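Local coordinates for protein TRAP dicarboxylate transporter-DctP subunit (Marinobacter aquaeolei, PDB 4PFI) that probably captures a small solute, plausibly an organic acid, in the periplasm for uptake by a TRAP transporter, at residues R192-D197 / A310-A315; N115-L120 / A188-S193; R322-E325 / G331-L334. All coordinates share one frame; numbering follows the deposited sequence.

Contact 1: residues R192-D197 / A310-A315; sequences RSYGAD and AAFRDA
Y194 and F312 make the aromatic part of this contact, an edge-to-face (T-shaped) pair in which the phenylalanine supplies the edge. F312 CD1 stands over the centre of the tyrosine ring, about 3.6 Å above its plane. The ring centroids are 4.9 Å apart and the planes are tilted by 70°; the side chains themselves cross at about a right angle. CG of Y194 lies beside the backbone N and anti to the carbonyl carbon (chi1 -54°), which carries the ring across to helix 306-316. Apolar contact continues where Y194 CD1 meets the methyl of A315, with CD1 to CB at 4.1 Å. The tyrosine hydroxyl belongs elsewhere, for it is hydrogen-bonded to ND1 of H117. With an alanine here, F312 would probably lose the ring face it abuts and H117 its hydroxyl partner, leaving a gap beside the helix.

The tyrosine sits where the chain leaves helix 185-192. A type I turn runs from R192 to G195, and G195, at positive phi, closes the helix with a Schellman motif; at its backbone angles a beta carbon would be jammed against the carbonyl O of Y194, which favours glycine. Strand 197-199 follows.

Polar contact is confined to the backbone and is indirect. A water donates to both S193 O and A315 O, the latter at 2.9 Å, and so bridges the two chain segments. S193 CB also packs on that same carbonyl, 3.2 Å from A315 O, whereas the serine hydroxyl turns back to E189 O. F312 also meets W162 edge-to-face.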
ATOM      1  N   ARG A 192       2.035   9.951  15.309  1.00 18.55           N
ATOM      2  CA  ARG A 192       1.734  10.629  16.551  1.00 19.62           C
ATOM      3  C   ARG A 192       2.630  10.042  17.642  1.00 20.44           C
ATOM      4  O   ARG A 192       3.049  10.744  18.544  1.00 22.13           O
ATOM      5  CB  ARG A 192       0.263  10.466  16.896  1.00 20.73           C
ATOM      6  CG  ARG A 192      -0.254  11.458  17.872  1.00 23.92           C
ATOM      7  CD  ARG A 192      -1.758  11.236  18.091  1.00 30.06           C
ATOM      8  NE  ARG A 192      -2.606  11.780  17.006  1.00 34.52           N
ATOM      9  CZ  ARG A 192      -3.406  11.066  16.200  1.00 35.28           C
ATOM     10  NH1 ARG A 192      -3.501   9.743  16.297  1.00 35.62           N
ATOM     11  NH2 ARG A 192      -4.127  11.681  15.276  1.00 34.66           N
ATOM     12  N   SER A 193       2.941   8.755  17.550  1.00 23.48           N
ATOM     13  CA  SER A 193       3.831   8.123  18.539  1.00 26.31           C
ATOM     14  C   SER A 193       5.208   8.790  18.596  1.00 25.66           C
ATOM     15  O   SER A 193       5.818   8.854  19.648  1.00 31.78           O
ATOM     16  CB  SER A 193       4.041   6.646  18.224  1.00 26.38           C
ATOM     17  OG  SER A 193       2.826   5.944  18.202  1.00 30.35           O
ATOM     18  N   TYR A 194       5.693   9.271  17.455  1.00 20.07           N
ATOM     19  CA  TYR A 194       6.992   9.948  17.379  1.00 18.97           C
ATOM     20  C   TYR A 194       6.884  11.409  17.798  1.00 20.01           C
ATOM     21  O   TYR A 194       7.896  12.108  17.909  1.00 22.19           O
ATOM     22  CB  TYR A 194       7.557   9.857  15.956  1.00 17.54           C
ATOM     23  CG  TYR A 194       7.647   8.441  15.429  1.00 17.45           C
ATOM     24  CD1 TYR A 194       7.859   7.362  16.300  1.00 18.57           C
ATOM     25  CD2 TYR A 194       7.511   8.176  14.080  1.00 16.43           C
ATOM     26  CE1 TYR A 194       7.934   6.066  15.839  1.00 18.65           C
ATOM     27  CE2 TYR A 194       7.576   6.888  13.602  1.00 16.54           C
ATOM     28  CZ  TYR A 194       7.787   5.836  14.494  1.00 18.99           C
ATOM     29  OH  TYR A 194       7.870   4.564  14.018  1.00 18.35           O
ATOM     30  N   GLY A 195       5.657  11.868  18.040  1.00 21.44           N
ATOM     31  CA  GLY A 195       5.420  13.222  18.489  1.00 20.50           C
ATOM     32  C   GLY A 195       5.097  14.166  17.341  1.00 26.86           C
ATOM     33  O   GLY A 195       5.310  15.366  17.458  1.00 30.77           O
ATOM     34  N   ALA A 196       4.589  13.645  16.226  1.00 24.35           N
ATOM     35  CA  ALA A 196       4.183  14.510  15.123  1.00 20.19           C
ATOM     36  C   ALA A 196       2.717  14.909  15.299  1.00 22.32           C
ATOM     37  O   ALA A 196       2.022  14.341  16.133  1.00 21.19           O
ATOM     38  CB  ALA A 196       4.389  13.818  13.780  1.00 15.56           C
ATOM     39  N   ASP A 197       2.269  15.897  14.525  1.00 23.05           N
ATOM     40  CA  ASP A 197       0.838  16.170  14.359  1.00 25.93           C
ATOM     41  C   ASP A 197       0.465  15.697  12.962  1.00 24.01           C
ATOM     42  O   ASP A 197       0.718  16.399  11.974  1.00 20.83           O
ATOM     43  CB  ASP A 197       0.513  17.663  14.495  1.00 26.38           C
ATOM     44  CG  ASP A 197      -0.938  17.978  14.140  1.00 39.80           C
ATOM     45  OD1 ASP A 197      -1.805  17.081  14.284  1.00 45.37           O
ATOM     46  OD2 ASP A 197      -1.223  19.125  13.714  1.00 45.90           O
ATOM     47  N   ALA A 310      15.891   0.886  15.510  1.00 29.26           N
ATOM     48  CA  ALA A 310      15.520   0.238  16.756  1.00 27.61           C
ATOM     49  C   ALA A 310      14.868   1.254  17.686  1.00 23.99           C
ATOM     50  O   ALA A 310      13.920   0.928  18.385  1.00 24.83           O
ATOM     51  CB  ALA A 310      16.730  -0.387  17.410  1.00 25.15           C
ATOM     52  N   ALA A 311      15.354   2.490  17.664  1.00 22.46           N
ATOM     53  CA  ALA A 311      14.779   3.538  18.492  1.00 22.06           C
ATOM     54  C   ALA A 311      13.330   3.888  18.063  1.00 24.82           C
ATOM     55  O   ALA A 311      12.466   4.162  18.906  1.00 24.76           O
ATOM     56  CB  ALA A 311      15.682   4.789  18.492  1.00 21.29           C
ATOM     57  N   PHE A 312      13.070   3.872  16.760  1.00 22.89           N
ATOM     58  CA  PHE A 312      11.743   4.171  16.243  1.00 21.68           C
ATOM     59  C   PHE A 312      10.814   3.015  16.536  1.00 20.67           C
ATOM     60  O   PHE A 312       9.628   3.215  16.781  1.00 21.70           O
ATOM     61  CB  PHE A 312      11.775   4.418  14.729  1.00 18.57           C
ATOM     62  CG  PHE A 312      12.188   5.805  14.336  1.00 17.40           C
ATOM     63  CD1 PHE A 312      11.344   6.882  14.560  1.00 16.75           C
ATOM     64  CD2 PHE A 312      13.383   6.035  13.671  1.00 17.21           C
ATOM     65  CE1 PHE A 312      11.711   8.162  14.173  1.00 17.73           C
ATOM     66  CE2 PHE A 312      13.751   7.343  13.278  1.00 16.02           C
ATOM     67  CZ  PHE A 312      12.919   8.392  13.531  1.00 15.41           C
ATOM     68  N   ARG A 313      11.345   1.799  16.469  1.00 22.68           N
ATOM     69  CA  ARG A 313      10.557   0.605  16.777  1.00 22.82           C
ATOM     70  C   ARG A 313      10.012   0.724  18.209  1.00 26.05           C
ATOM     71  O   ARG A 313       8.794   0.617  18.451  1.00 27.74           O
ATOM     72  CB  ARG A 313      11.416  -0.653  16.627  1.00 23.90           C
ATOM     73  CG  ARG A 313      10.630  -1.949  16.396  1.00 29.66           C
ATOM     74  CD  ARG A 313      11.574  -3.166  16.279  1.00 36.73           C
ATOM     75  NE  ARG A 313      12.824  -2.810  15.580  1.00 44.66           N
ATOM     76  CZ  ARG A 313      13.212  -3.267  14.383  1.00 42.07           C
ATOM     77  NH1 ARG A 313      12.466  -4.156  13.707  1.00 43.35           N
ATOM     78  NH2 ARG A 313      14.367  -2.846  13.865  1.00 30.30           N
ATOM     79  N   ASP A 314      10.925   0.996  19.143  1.00 28.29           N
ATOM     80  CA  ASP A 314      10.581   1.131  20.553  1.00 32.46           C
ATOM     81  C   ASP A 314       9.463   2.158  20.690  1.00 31.86           C
ATOM     82  O   ASP A 314       8.451   1.902  21.347  1.00 37.19           O
ATOM     83  CB  ASP A 314      11.818   1.515  21.379  1.00 30.97           C
ATOM     84  CG  ASP A 314      12.909   0.418  21.370  1.00 36.91           C
ATOM     85  OD1 ASP A 314      12.603  -0.738  20.985  1.00 37.22           O
ATOM     86  OD2 ASP A 314      14.078   0.700  21.749  1.00 37.89           O
ATOM     87  N   ALA A 315       9.602   3.278  19.992  1.00 24.48           N
ATOM     88  CA  ALA A 315       8.647   4.375  20.128  1.00 22.10           C
ATOM     89  C   ALA A 315       7.369   4.176  19.305  1.00 21.72           C
ATOM     90  O   ALA A 315       6.389   4.899  19.496  1.00 25.19           O
ATOM     91  CB  ALA A 315       9.321   5.713  19.790  1.00 20.86           C
TER
HETATM   92  O   HOH W   1       6.059   6.484  21.908  1.00 25.94           O

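Contact 2: residues N115-L120 / A188-S193; sequences NLHFLL and AEAFRS
The long connection between helices 101-104 and 124-132 presses one side chain, H117, against A190 and F191 of helix 185-192, in the interior of this family 7 solute-binding protein. The imidazole is touched in two ways. A190 CB lies over one face as a CH-pi contact, 3.9 Å from the ring centroid and 18° off its normal, shifted toward the NE2 side, where CB and NE2 are 3.7 Å apart. F191 receives the edge of the same imidazole: H117 CE1 sits above the phenyl face, 3.5 Å from F191 CZ, in an edge-to-face pair with planes at 80°. CE1 is offset toward the rim of the phenyl, and NE2 comes close to F191 CE2. CG of H117, set beside the backbone N (chi1 -68°), directs the imidazole at the helix. F191 also stacks on F179 and meets W162 edge-to-face.

Near the C-terminal end of the helix, S193 OG donates to E189 O at 2.8 Å while S193 N reaches that oxygen from the opposite face of the carbonyl plane. R192 NH1 forms a salt bridge with E189 OE1 at 2.7 Å, and that oxygen lies almost in the guanidinium plane of R192. From the loop side, H117 O accepts a hydrogen bond from R320 of helix 318-339.

With one face on a methyl, one edge on a phenyl and ND1 taken by a hydroxyl, the imidazole is probably hindered from turning; the CE1 hydrogen, flanked by two nitrogens and hence likely polarised, is well suited to meet the pi cloud of F191.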
ATOM      1  N   ASN A 115      -0.165  -0.607   7.923  1.00 20.40           N
ATOM      2  CA  ASN A 115       0.452   0.689   8.219  1.00 20.01           C
ATOM      3  C   ASN A 115       1.198   0.708   9.567  1.00 22.23           C
ATOM      4  O   ASN A 115       1.733   1.742   9.946  1.00 20.78           O
ATOM      5  CB  ASN A 115      -0.571   1.829   8.199  1.00 19.89           C
ATOM      6  CG  ASN A 115      -1.392   1.902   6.912  1.00 26.34           C
ATOM      7  OD1 ASN A 115      -2.588   2.211   6.957  1.00 28.50           O
ATOM      8  ND2 ASN A 115      -0.769   1.631   5.770  1.00 25.79           N
ATOM      9  N   LEU A 116       1.222  -0.408  10.299  1.00 22.89           N
ATOM     10  CA  LEU A 116       1.994  -0.481  11.557  1.00 20.80           C
ATOM     11  C   LEU A 116       3.503  -0.523  11.280  1.00 19.74           C
ATOM     12  O   LEU A 116       3.965  -1.258  10.405  1.00 22.18           O
ATOM     13  CB  LEU A 116       1.581  -1.705  12.387  1.00 21.34           C
ATOM     14  CG  LEU A 116       0.207  -1.590  13.067  1.00 22.19           C
ATOM     15  CD1 LEU A 116      -0.185  -2.911  13.669  1.00 27.40           C
ATOM     16  CD2 LEU A 116       0.200  -0.490  14.136  1.00 22.13           C
ATOM     17  N   HIS A 117       4.286   0.255  12.011  1.00 19.40           N
ATOM     18  CA  HIS A 117       5.722   0.309  11.729  1.00 19.98           C
ATOM     19  C   HIS A 117       6.452  -0.901  12.341  1.00 23.81           C
ATOM     20  O   HIS A 117       6.121  -1.309  13.451  1.00 23.24           O
ATOM     21  CB  HIS A 117       6.320   1.622  12.249  1.00 18.46           C
ATOM     22  CG  HIS A 117       5.843   2.839  11.510  1.00 20.18           C
ATOM     23  ND1 HIS A 117       6.344   4.090  11.732  1.00 17.72           N
ATOM     24  CD2 HIS A 117       4.894   2.971  10.543  1.00 17.94           C
ATOM     25  CE1 HIS A 117       5.728   4.958  10.938  1.00 18.47           C
ATOM     26  NE2 HIS A 117       4.847   4.306  10.223  1.00 17.55           N
ATOM     27  N   PHE A 118       7.431  -1.452  11.615  1.00 23.52           N
ATOM     28  CA  PHE A 118       8.338  -2.491  12.125  1.00 22.39           C
ATOM     29  C   PHE A 118       7.624  -3.787  12.510  1.00 27.36           C
ATOM     30  O   PHE A 118       8.073  -4.495  13.390  1.00 30.21           O
ATOM     31  CB  PHE A 118       9.153  -1.947  13.302  1.00 20.06           C
ATOM     32  CG  PHE A 118       9.892  -0.677  12.964  1.00 19.42           C
ATOM     33  CD1 PHE A 118      10.982  -0.705  12.103  1.00 19.17           C
ATOM     34  CD2 PHE A 118       9.478   0.550  13.468  1.00 20.72           C
ATOM     35  CE1 PHE A 118      11.642   0.456  11.749  1.00 18.62           C
ATOM     36  CE2 PHE A 118      10.151   1.719  13.119  1.00 19.84           C
ATOM     37  CZ  PHE A 118      11.233   1.663  12.253  1.00 18.19           C
ATOM     38  N   LEU A 119       6.528  -4.110  11.832  1.00 29.14           N
ATOM     39  CA  LEU A 119       5.726  -5.260  12.209  1.00 26.62           C
ATOM     40  C   LEU A 119       5.999  -6.428  11.271  1.00 28.72           C
ATOM     41  O   LEU A 119       6.526  -7.461  11.688  1.00 32.06           O
ATOM     42  CB  LEU A 119       4.238  -4.917  12.178  1.00 26.83           C
ATOM     43  CG  LEU A 119       3.315  -6.085  12.554  1.00 28.68           C
ATOM     44  CD1 LEU A 119       3.139  -6.151  14.061  1.00 24.94           C
ATOM     45  CD2 LEU A 119       1.980  -5.949  11.855  1.00 30.40           C
ATOM     46  N   LEU A 120       5.616  -6.269  10.009  1.00 23.51           N
ATOM     47  CA  LEU A 120       5.906  -7.268   8.999  1.00 26.13           C
ATOM     48  C   LEU A 120       7.418  -7.451   8.894  1.00 29.59           C
ATOM     49  O   LEU A 120       8.172  -6.523   9.160  1.00 28.87           O
ATOM     50  CB  LEU A 120       5.361  -6.822   7.658  1.00 24.75           C
ATOM     51  CG  LEU A 120       3.885  -7.061   7.378  1.00 30.84           C
ATOM     52  CD1 LEU A 120       2.990  -6.667   8.556  1.00 29.76           C
ATOM     53  CD2 LEU A 120       3.513  -6.281   6.116  1.00 35.64           C
ATOM     54  N   ALA A 188      -2.074   7.311  11.267  1.00 21.24           N
ATOM     55  CA  ALA A 188      -1.921   8.578  11.989  1.00 20.72           C
ATOM     56  C   ALA A 188      -1.224   8.351  13.337  1.00 20.60           C
ATOM     57  O   ALA A 188      -0.284   9.069  13.700  1.00 21.89           O
ATOM     58  CB  ALA A 188      -3.274   9.235  12.208  1.00 19.79           C
ATOM     59  N   GLU A 189      -1.685   7.339  14.066  1.00 20.66           N
ATOM     60  CA  GLU A 189      -1.176   7.060  15.405  1.00 21.46           C
ATOM     61  C   GLU A 189       0.293   6.667  15.397  1.00 20.71           C
ATOM     62  O   GLU A 189       1.022   6.940  16.340  1.00 20.99           O
ATOM     63  CB  GLU A 189      -1.985   5.951  16.080  1.00 27.08           C
ATOM     64  CG  GLU A 189      -1.560   5.724  17.511  1.00 34.09           C
ATOM     65  CD  GLU A 189      -1.729   6.977  18.379  1.00 42.29           C
ATOM     66  OE1 GLU A 189      -2.452   7.913  17.967  1.00 43.14           O
ATOM     67  OE2 GLU A 189      -1.139   7.027  19.481  1.00 45.19           O
ATOM     68  N   ALA A 190       0.716   6.021  14.325  1.00 22.24           N
ATOM     69  CA  ALA A 190       2.106   5.632  14.153  1.00 21.51           C
ATOM     70  C   ALA A 190       3.038   6.838  14.272  1.00 19.69           C
ATOM     71  O   ALA A 190       4.061   6.777  14.965  1.00 19.16           O
ATOM     72  CB  ALA A 190       2.274   4.961  12.794  1.00 18.59           C
ATOM     73  N   PHE A 191       2.682   7.930  13.593  1.00 17.95           N
ATOM     74  CA  PHE A 191       3.523   9.132  13.564  1.00 16.76           C
ATOM     75  C   PHE A 191       3.245  10.029  14.781  1.00 18.80           C
ATOM     76  O   PHE A 191       4.118  10.753  15.257  1.00 21.98           O
ATOM     77  CB  PHE A 191       3.333   9.869  12.236  1.00 15.64           C
ATOM     78  CG  PHE A 191       4.033   9.181  11.076  1.00 19.80           C
ATOM     79  CD1 PHE A 191       5.400   9.364  10.867  1.00 14.22           C
ATOM     80  CD2 PHE A 191       3.343   8.310  10.235  1.00 16.05           C
ATOM     81  CE1 PHE A 191       6.055   8.709   9.838  1.00 13.77           C
ATOM     82  CE2 PHE A 191       4.001   7.655   9.211  1.00 14.48           C
ATOM     83  CZ  PHE A 191       5.352   7.860   9.004  1.00 13.81           C
ATOM     84  N   ARG A 192       2.035   9.951  15.309  1.00 18.55           N
ATOM     85  CA  ARG A 192       1.734  10.629  16.551  1.00 19.62           C
ATOM     86  C   ARG A 192       2.630  10.042  17.642  1.00 20.44           C
ATOM     87  O   ARG A 192       3.049  10.744  18.544  1.00 22.13           O
ATOM     88  CB  ARG A 192       0.263  10.466  16.896  1.00 20.73           C
ATOM     89  CG  ARG A 192      -0.254  11.458  17.872  1.00 23.92           C
ATOM     90  CD  ARG A 192      -1.758  11.236  18.091  1.00 30.06           C
ATOM     91  NE  ARG A 192      -2.606  11.780  17.006  1.00 34.52           N
ATOM     92  CZ  ARG A 192      -3.406  11.066  16.200  1.00 35.28           C
ATOM     93  NH1 ARG A 192      -3.501   9.743  16.297  1.00 35.62           N
ATOM     94  NH2 ARG A 192      -4.127  11.681  15.276  1.00 34.66           N
ATOM     95  N   SER A 193       2.941   8.755  17.550  1.00 23.48           N
ATOM     96  CA  SER A 193       3.831   8.123  18.539  1.00 26.31           C
ATOM     97  C   SER A 193       5.208   8.790  18.596  1.00 25.66           C
ATOM     98  O   SER A 193       5.818   8.854  19.648  1.00 31.78           O
ATOM     99  CB  SER A 193       4.041   6.646  18.224  1.00 26.38           C
ATOM    100  OG  SER A 193       2.826   5.944  18.202  1.00 30.35           O
TER

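Contact 3: residues R322-E325 / G331-L334; sequences RFIE and GQAL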
ATOM      1  N   ARG A 322      -3.510   1.090  19.826  1.00 33.22           N
ATOM      2  CA  ARG A 322      -4.652   1.728  19.155  1.00 31.11           C
ATOM      3  C   ARG A 322      -5.261   0.776  18.117  1.00 31.56           C
ATOM      4  O   ARG A 322      -6.472   0.733  17.937  1.00 28.92           O
ATOM      5  CB  ARG A 322      -4.227   3.050  18.496  1.00 32.60           C
ATOM      6  CG  ARG A 322      -5.271   3.673  17.537  1.00 36.99           C
ATOM      7  CD  ARG A 322      -6.572   4.125  18.237  1.00 43.69           C
ATOM      8  NE  ARG A 322      -6.331   4.782  19.529  1.00 53.34           N
ATOM      9  CZ  ARG A 322      -5.916   6.046  19.682  1.00 56.48           C
ATOM     10  NH1 ARG A 322      -5.679   6.818  18.621  1.00 54.57           N
ATOM     11  NH2 ARG A 322      -5.726   6.543  20.906  1.00 56.08           N
ATOM     12  N   PHE A 323      -4.411  -0.014  17.465  1.00 30.55           N
ATOM     13  CA  PHE A 323      -4.864  -0.941  16.436  1.00 27.64           C
ATOM     14  C   PHE A 323      -5.723  -2.030  17.044  1.00 30.41           C
ATOM     15  O   PHE A 323      -6.751  -2.376  16.485  1.00 34.02           O
ATOM     16  CB  PHE A 323      -3.691  -1.582  15.691  1.00 27.15           C
ATOM     17  CG  PHE A 323      -4.109  -2.592  14.655  1.00 27.65           C
ATOM     18  CD1 PHE A 323      -4.876  -2.215  13.568  1.00 27.06           C
ATOM     19  CD2 PHE A 323      -3.764  -3.940  14.792  1.00 28.86           C
ATOM     20  CE1 PHE A 323      -5.264  -3.150  12.622  1.00 27.62           C
ATOM     21  CE2 PHE A 323      -4.147  -4.880  13.848  1.00 29.41           C
ATOM     22  CZ  PHE A 323      -4.899  -4.487  12.767  1.00 30.91           C
ATOM     23  N   ILE A 324      -5.277  -2.576  18.176  1.00 34.04           N
ATOM     24  CA  ILE A 324      -6.015  -3.618  18.907  1.00 35.39           C
ATOM     25  C   ILE A 324      -7.355  -3.099  19.423  1.00 38.71           C
ATOM     26  O   ILE A 324      -8.373  -3.744  19.227  1.00 44.00           O
ATOM     27  CB  ILE A 324      -5.229  -4.181  20.124  1.00 38.38           C
ATOM     28  CG1 ILE A 324      -3.947  -4.873  19.672  1.00 33.29           C
ATOM     29  CG2 ILE A 324      -6.088  -5.181  20.918  1.00 40.64           C
ATOM     30  CD1 ILE A 324      -4.172  -5.905  18.593  1.00 35.51           C
ATOM     31  N   GLU A 325      -7.352  -1.936  20.078  1.00 39.09           N
ATOM     32  CA  GLU A 325      -8.595  -1.287  20.502  1.00 40.55           C
ATOM     33  C   GLU A 325      -9.616  -1.224  19.363  1.00 42.89           C
ATOM     34  O   GLU A 325     -10.810  -1.409  19.575  1.00 47.95           O
ATOM     35  CB  GLU A 325      -8.324   0.134  20.992  1.00 39.16           C
ATOM     36  CG  GLU A 325      -7.469   0.224  22.229  1.00 47.80           C
ATOM     37  CD  GLU A 325      -6.940   1.641  22.483  1.00 54.26           C
ATOM     38  OE1 GLU A 325      -7.141   2.534  21.619  1.00 53.92           O
ATOM     39  OE2 GLU A 325      -6.309   1.861  23.547  1.00 56.77           O
ATOM     40  N   GLY A 331      -7.438  -8.498  15.368  1.00 44.53           N
ATOM     41  CA  GLY A 331      -6.246  -7.688  15.229  1.00 46.17           C
ATOM     42  C   GLY A 331      -5.061  -8.302  15.952  1.00 49.14           C
ATOM     43  O   GLY A 331      -3.942  -8.314  15.425  1.00 50.97           O
ATOM     44  N   GLN A 332      -5.316  -8.814  17.153  1.00 46.09           N
ATOM     45  CA  GLN A 332      -4.300  -9.483  17.955  1.00 44.32           C
ATOM     46  C   GLN A 332      -3.673 -10.661  17.240  1.00 47.18           C
ATOM     47  O   GLN A 332      -2.455 -10.848  17.294  1.00 50.30           O
ATOM     48  CB  GLN A 332      -4.908 -10.026  19.228  1.00 46.83           C
ATOM     49  CG  GLN A 332      -4.518  -9.315  20.478  1.00 47.71           C
ATOM     50  CD  GLN A 332      -5.013 -10.077  21.682  1.00 54.10           C
ATOM     51  OE1 GLN A 332      -5.295 -11.265  21.583  1.00 56.04           O
ATOM     52  NE2 GLN A 332      -5.144  -9.399  22.813  1.00 55.84           N
ATOM     53  N   ALA A 333      -4.512 -11.473  16.597  1.00 46.19           N
ATOM     54  CA  ALA A 333      -4.056 -12.701  15.946  1.00 43.03           C
ATOM     55  C   ALA A 333      -3.263 -12.371  14.695  1.00 45.73           C
ATOM     56  O   ALA A 333      -2.264 -13.019  14.401  1.00 46.34           O
ATOM     57  CB  ALA A 333      -5.235 -13.597  15.602  1.00 45.20           C
ATOM     58  N   LEU A 334      -3.702 -11.348  13.963  1.00 47.17           N
ATOM     59  CA  LEU A 334      -2.978 -10.898  12.772  1.00 43.06           C
ATOM     60  C   LEU A 334      -1.556 -10.477  13.152  1.00 38.64           C
ATOM     61  O   LEU A 334      -0.573 -10.917  12.538  1.00 34.16           O
ATOM     62  CB  LEU A 334      -3.728  -9.748  12.101  1.00 40.56           C
ATOM     63  CG  LEU A 334      -5.085 -10.186  11.540  1.00 40.88           C
ATOM     64  CD1 LEU A 334      -5.990  -8.993  11.211  1.00 37.96           C
ATOM     65  CD2 LEU A 334      -4.891 -11.077  10.315  1.00 40.40           C
TER
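I324 and F323 pack on G331 and Q332 across a sharp bend in helix 318-339. The alpha carbons of I324 and G331 are 5.5 Å apart although they are seven positions apart in sequence, roughly half the span of a straight helix, so the chain turns sharply between the two segments.

The tight part centres on G331. F323 CE2 comes to 3.8 Å from G331 CA, and I324 CD1 to 3.7 Å from G331 C. A side chain at G331 would point at the first segment, its beta carbon falling some 3.3 Å from F323 CE2, and the lack of one probably allows the close approach. F323 carries CG anti to the backbone N (chi1 178°), which swings the ring round until CE2 meets the glycine; L113 and L116 also touch this phenylalanine. The delta methyl of I324 reaches over the next peptide, 3.4 Å from Q332 N.

Toward the outside the packing thins. I324 CD1 and Q332 CG meet at 3.9 Å, while the rest of the glutamine extends away from the bend. Farther round the first segment, R322 NE and E325 OE1 form a salt bridge of 3.2 Å, directed almost along the carboxylate C-O axis and remote from the second segment.

The whole is a sharp bend within the C-terminal helix 318-339, with a glycine at the point of closest approach and an aromatic and a branched aliphatic side chain from the other arm packed on it.

In the fold
Contacts 1 and 2 are neighbours, their centres about 8 Å apart, and share R192 and S193 at the end of helix 185-192; F118 of the loop also packs on F312 and R313. Contact 3 lies about 13 Å from contact 2 and 18 Å from contact 1, between centres. Contact 2 meets it through L116 on F323 and a long, weak ion pair of E189 with R322. Along the chain, loop 115-120 comes first, then 188-197, shared by contacts 1 and 2, then helix 306-316 and last contact 3 in helix 318-339. In the open apo form, loop 115-120 thus packs against helix 185-192 and both C-terminal helices, probably near the junction of the two lobes.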